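Local coordinates for catabolite control protein A (Lactococcus lactis, PDB 2O20) that probably acts as a global transcriptional regulator of carbon catabolite repression and activation, binding DNA as a member of the LacI family, at residues V146-I151 with A299-L304; L305-L308 with V314-N317. The protein carries 1 engineered substitution. One frame throughout, in Å; residues are numbered along the deposited sequence.

How the contacts relate
Helix 294-309 serves both contacts. Its residues 299-304 pack on strand 145-148 in contact 1, and the next turn, 305-308, meets the loop 314-317 in contact 2; the two centres are 10 Å apart. Both segments of contact 1 precede those of contact 2 along the chain. They also touch directly: Leu304 CD1 lies 3.4 Å from Val314 CG1, and Val146 CG2 is 3.8 Å from Leu305 CB. Contact 1 is buried and contact 2 lies at the surface. After its loop the chain enters strand 318-320, an edge strand of the sheet within this chain, next to 159-161, so one late helix-loop-strand unit completes the six-stranded parallel sheet of this LacI-type core subdomain.

Contact 1: V146-I151 with A299-L304; sequences VLVGTI and AVAMRL
Val146 and Val148 share one side-chain rotamer, with CG1 anti to the backbone N (chi1 -176° and -169°) and CG2 anti to the carbonyl carbon, yet they present different branches to the methyl of Ala301. Val146 approaches with CG1, which is 4.0 Å from Ala301 CB. Val148, two residues further along the strand, uses the branch beside its backbone N: its CG2 comes within 3.5 Å of Ala301 CB, tighter than an ordinary carbon-carbon contact. Both valines of one strand face thus close on the same methyl from the strand side. A turn further along the helix, Leu304 brings CD2 to 4.3 Å from Val146 CG1, and the other methyl of that valine, CG2, lies 4.0 Å from Ala301 O. No hydrogen bond crosses the contact; it is van der Waals packing, almost all of it between buried apolar side chains. Strand 146-148 and the helix segment run almost exactly antiparallel, at 176°, with their axes 8.8 Å apart, as expected for a helix lying along a parallel sheet in an alpha/beta fold. Leu147 points to the other face of that sheet. The strand is hydrogen-bonded through its backbone to Tyr125 and Val160 of the flanking strands; Ala301 also touches Val160, while Ile81 of helix 76-91 and Leu297 of helix 294-309 press on Val148.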
# COMPACT_ATOMS: atom_id res chain seq x y z
N VAL D 146 -14.65 1.85 18.47
CA VAL D 146 -15.00 0.65 17.71
C VAL D 146 -13.68 0.00 17.22
O VAL D 146 -12.79 0.70 16.73
CB VAL D 146 -15.88 0.98 16.50
CG1 VAL D 146 -16.32 -0.33 15.77
CG2 VAL D 146 -17.10 1.79 16.95
N LEU D 147 -13.57 -1.31 17.37
CA LEU D 147 -12.43 -2.10 16.86
C LEU D 147 -12.75 -2.64 15.47
O LEU D 147 -13.89 -3.05 15.21
CB LEU D 147 -12.12 -3.26 17.82
CG LEU D 147 -12.12 -2.99 19.34
CD1 LEU D 147 -11.94 -4.28 20.10
CD2 LEU D 147 -11.06 -1.96 19.79
N VAL D 148 -11.76 -2.65 14.57
CA VAL D 148 -11.89 -3.24 13.23
C VAL D 148 -10.74 -4.22 12.97
O VAL D 148 -9.56 -3.86 13.12
CB VAL D 148 -11.91 -2.17 12.10
CG1 VAL D 148 -12.34 -2.81 10.76
CG2 VAL D 148 -12.83 -0.97 12.47
N GLY D 149 -11.08 -5.47 12.63
CA GLY D 149 -10.08 -6.50 12.35
C GLY D 149 -9.55 -7.17 13.60
O GLY D 149 -8.64 -8.01 13.52
N THR D 150 -10.08 -6.80 14.76
CA THR D 150 -9.75 -7.50 16.01
C THR D 150 -10.98 -7.58 16.90
O THR D 150 -11.97 -6.86 16.70
CB THR D 150 -8.53 -6.86 16.73
OG1 THR D 150 -8.06 -7.74 17.78
CG2 THR D 150 -8.85 -5.46 17.27
N ILE D 151 -10.92 -8.52 17.85
CA ILE D 151 -12.04 -8.86 18.71
C ILE D 151 -11.61 -8.77 20.17
O ILE D 151 -10.57 -9.31 20.55
CB ILE D 151 -12.55 -10.29 18.44
CG1 ILE D 151 -12.91 -10.48 16.95
CG2 ILE D 151 -13.75 -10.61 19.33
CD1 ILE D 151 -13.06 -11.93 16.54
N ALA D 299 -16.39 1.36 6.68
CA ALA D 299 -17.65 2.09 6.56
C ALA D 299 -18.65 1.66 7.64
O ALA D 299 -19.27 2.49 8.31
CB ALA D 299 -18.25 1.91 5.17
N VAL D 300 -18.78 0.34 7.82
CA VAL D 300 -19.71 -0.21 8.81
C VAL D 300 -19.30 0.22 10.21
O VAL D 300 -20.15 0.60 11.02
CB VAL D 300 -19.85 -1.77 8.67
CG1 VAL D 300 -20.56 -2.37 9.86
CG2 VAL D 300 -20.60 -2.11 7.39
N ALA D 301 -17.99 0.20 10.49
CA ALA D 301 -17.46 0.64 11.77
C ALA D 301 -17.74 2.11 12.03
O ALA D 301 -18.10 2.51 13.15
CB ALA D 301 -15.97 0.40 11.83
N MET D 302 -17.54 2.94 11.00
CA MET D 302 -17.73 4.38 11.19
C MET D 302 -19.24 4.74 11.36
O MET D 302 -19.60 5.65 12.13
CB MET D 302 -17.04 5.16 10.05
CG MET D 302 -16.96 6.65 10.28
SD MET D 302 -16.03 7.20 11.75
CE MET D 302 -17.30 8.14 12.60
N ARG D 303 -20.11 3.98 10.70
CA ARG D 303 -21.57 4.12 10.88
C ARG D 303 -21.97 3.83 12.33
O ARG D 303 -22.80 4.56 12.91
CB ARG D 303 -22.34 3.19 9.93
CG ARG D 303 -22.45 3.74 8.53
CD ARG D 303 -23.23 2.82 7.62
NE ARG D 303 -23.00 3.18 6.22
CZ ARG D 303 -22.58 2.36 5.27
NH1 ARG D 303 -22.35 1.06 5.51
NH2 ARG D 303 -22.40 2.84 4.04
N LEU D 304 -21.38 2.78 12.90
CA LEU D 304 -21.65 2.39 14.27
C LEU D 304 -21.13 3.49 15.21
O LEU D 304 -21.85 3.97 16.08
CB LEU D 304 -21.01 1.02 14.57
CG LEU D 304 -21.13 0.43 15.98
CD1 LEU D 304 -22.55 0.36 16.38
CD2 LEU D 304 -20.53 -0.96 16.07

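Contact 2: L305-L308 with V314-N317; sequences LTKL and VEQN
Glu315 faces Lys307 with one carboxylate oxygen and turns the other back onto the following backbone amide. Its OE1 accepts Gln316 N in a hydrogen bond modelled at 2.5 Å, a length too short to be trusted. The first torsion of Glu315 is also nearly eclipsed at 11°, so the fine detail of this exposed side chain, the direction of that bond included, is best taken as doubtful. The second oxygen, OE2, lies 4.4 Å from Lys307 NZ, too long for a salt bridge, although the charges are complementary.

Beneath the charged ends, carbon does the touching, and Val314 is its centre. Its CG2, the branch beside the backbone N, is aimed at Lys307 CB, with Leu308 CD2 meeting it from the flank. Lys307 offers the aliphatic part of its chain, with CB 3.9 Å and CD 4.0 Å from Val314 CG2; extended beyond CG, this chain runs past the methyl at about a right angle and carries its amine on toward Glu315. Leu308, the next helix residue, brings CD2 to 3.8 Å from the same Val314 CG2, again crossing at about a right angle.

Lys307 also touches Glu312 in the intervening loop, and Asn317 makes a backbone hydrogen bond with Ser159 as the chain approaches strand 318-320. The chemistry implies a partly exposed, mainly apolar closure of a helix-to-strand loop, with no hydrogen bond across it; any attraction between the lysine and the glutamate is probably modest and screened by solvent.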
# COMPACT_ATOMS: atom_id res chain seq x y z
N LEU D 305 -19.88 3.90 15.01
CA LEU D 305 -19.29 4.94 15.84
C LEU D 305 -20.11 6.26 15.82
O LEU D 305 -20.21 6.94 16.82
CB LEU D 305 -17.83 5.22 15.46
CG LEU D 305 -17.02 6.18 16.36
CD1 LEU D 305 -16.91 5.72 17.83
CD2 LEU D 305 -15.63 6.40 15.80
N THR D 306 -20.66 6.61 14.65
CA THR D 306 -21.46 7.80 14.47
C THR D 306 -22.64 7.77 15.45
O THR D 306 -22.96 8.79 16.08
CB THR D 306 -21.94 7.94 13.00
OG1 THR D 306 -20.81 8.14 12.16
CG2 THR D 306 -22.86 9.16 12.81
N LYS D 307 -23.24 6.59 15.61
CA LYS D 307 -24.38 6.46 16.53
C LYS D 307 -23.94 6.60 17.99
O LYS D 307 -24.61 7.27 18.76
CB LYS D 307 -25.09 5.11 16.33
CG LYS D 307 -25.66 4.88 14.95
CD LYS D 307 -26.04 3.42 14.77
CE LYS D 307 -26.54 3.12 13.37
NZ LYS D 307 -26.96 1.70 13.27
N LEU D 308 -22.80 5.98 18.34
CA LEU D 308 -22.27 6.05 19.70
C LEU D 308 -21.98 7.49 20.08
O LEU D 308 -22.32 7.92 21.20
CB LEU D 308 -21.02 5.17 19.85
CG LEU D 308 -21.27 3.66 19.59
CD1 LEU D 308 -20.00 2.85 19.82
CD2 LEU D 308 -22.42 3.11 20.44
N VAL D 314 -27.10 1.31 20.69
CA VAL D 314 -26.94 0.35 19.62
C VAL D 314 -27.16 -1.05 20.17
O VAL D 314 -26.46 -1.50 21.07
CB VAL D 314 -25.58 0.45 18.94
CG1 VAL D 314 -25.47 -0.58 17.83
CG2 VAL D 314 -25.40 1.86 18.40
N GLU D 315 -28.19 -1.68 19.62
CA GLU D 315 -28.48 -3.10 19.78
C GLU D 315 -27.26 -4.03 19.61
O GLU D 315 -26.74 -4.59 20.59
CB GLU D 315 -29.60 -3.51 18.79
CG GLU D 315 -30.01 -2.48 17.66
CD GLU D 315 -28.88 -2.06 16.69
OE1 GLU D 315 -27.88 -2.80 16.57
OE2 GLU D 315 -29.00 -0.99 16.06
N GLN D 316 -26.81 -4.18 18.37
CA GLN D 316 -25.82 -5.17 18.02
C GLN D 316 -24.49 -4.50 17.82
O GLN D 316 -24.32 -3.75 16.86
CB GLN D 316 -26.25 -5.88 16.74
CG GLN D 316 -27.56 -6.65 16.87
CD GLN D 316 -27.54 -7.68 17.99
OE1 GLN D 316 -28.41 -7.66 18.87
NE2 GLN D 316 -26.55 -8.58 17.98
N ASN D 317 -23.54 -4.75 18.72
CA ASN D 317 -22.20 -4.11 18.62
C ASN D 317 -21.04 -5.05 18.23
O ASN D 317 -19.93 -4.58 18.03
CB ASN D 317 -21.88 -3.20 19.82
CG ASN D 317 -21.82 -3.95 21.14
OD1 ASN D 317 -21.50 -5.12 21.19
ND2 ASN D 317 -22.08 -3.23 22.22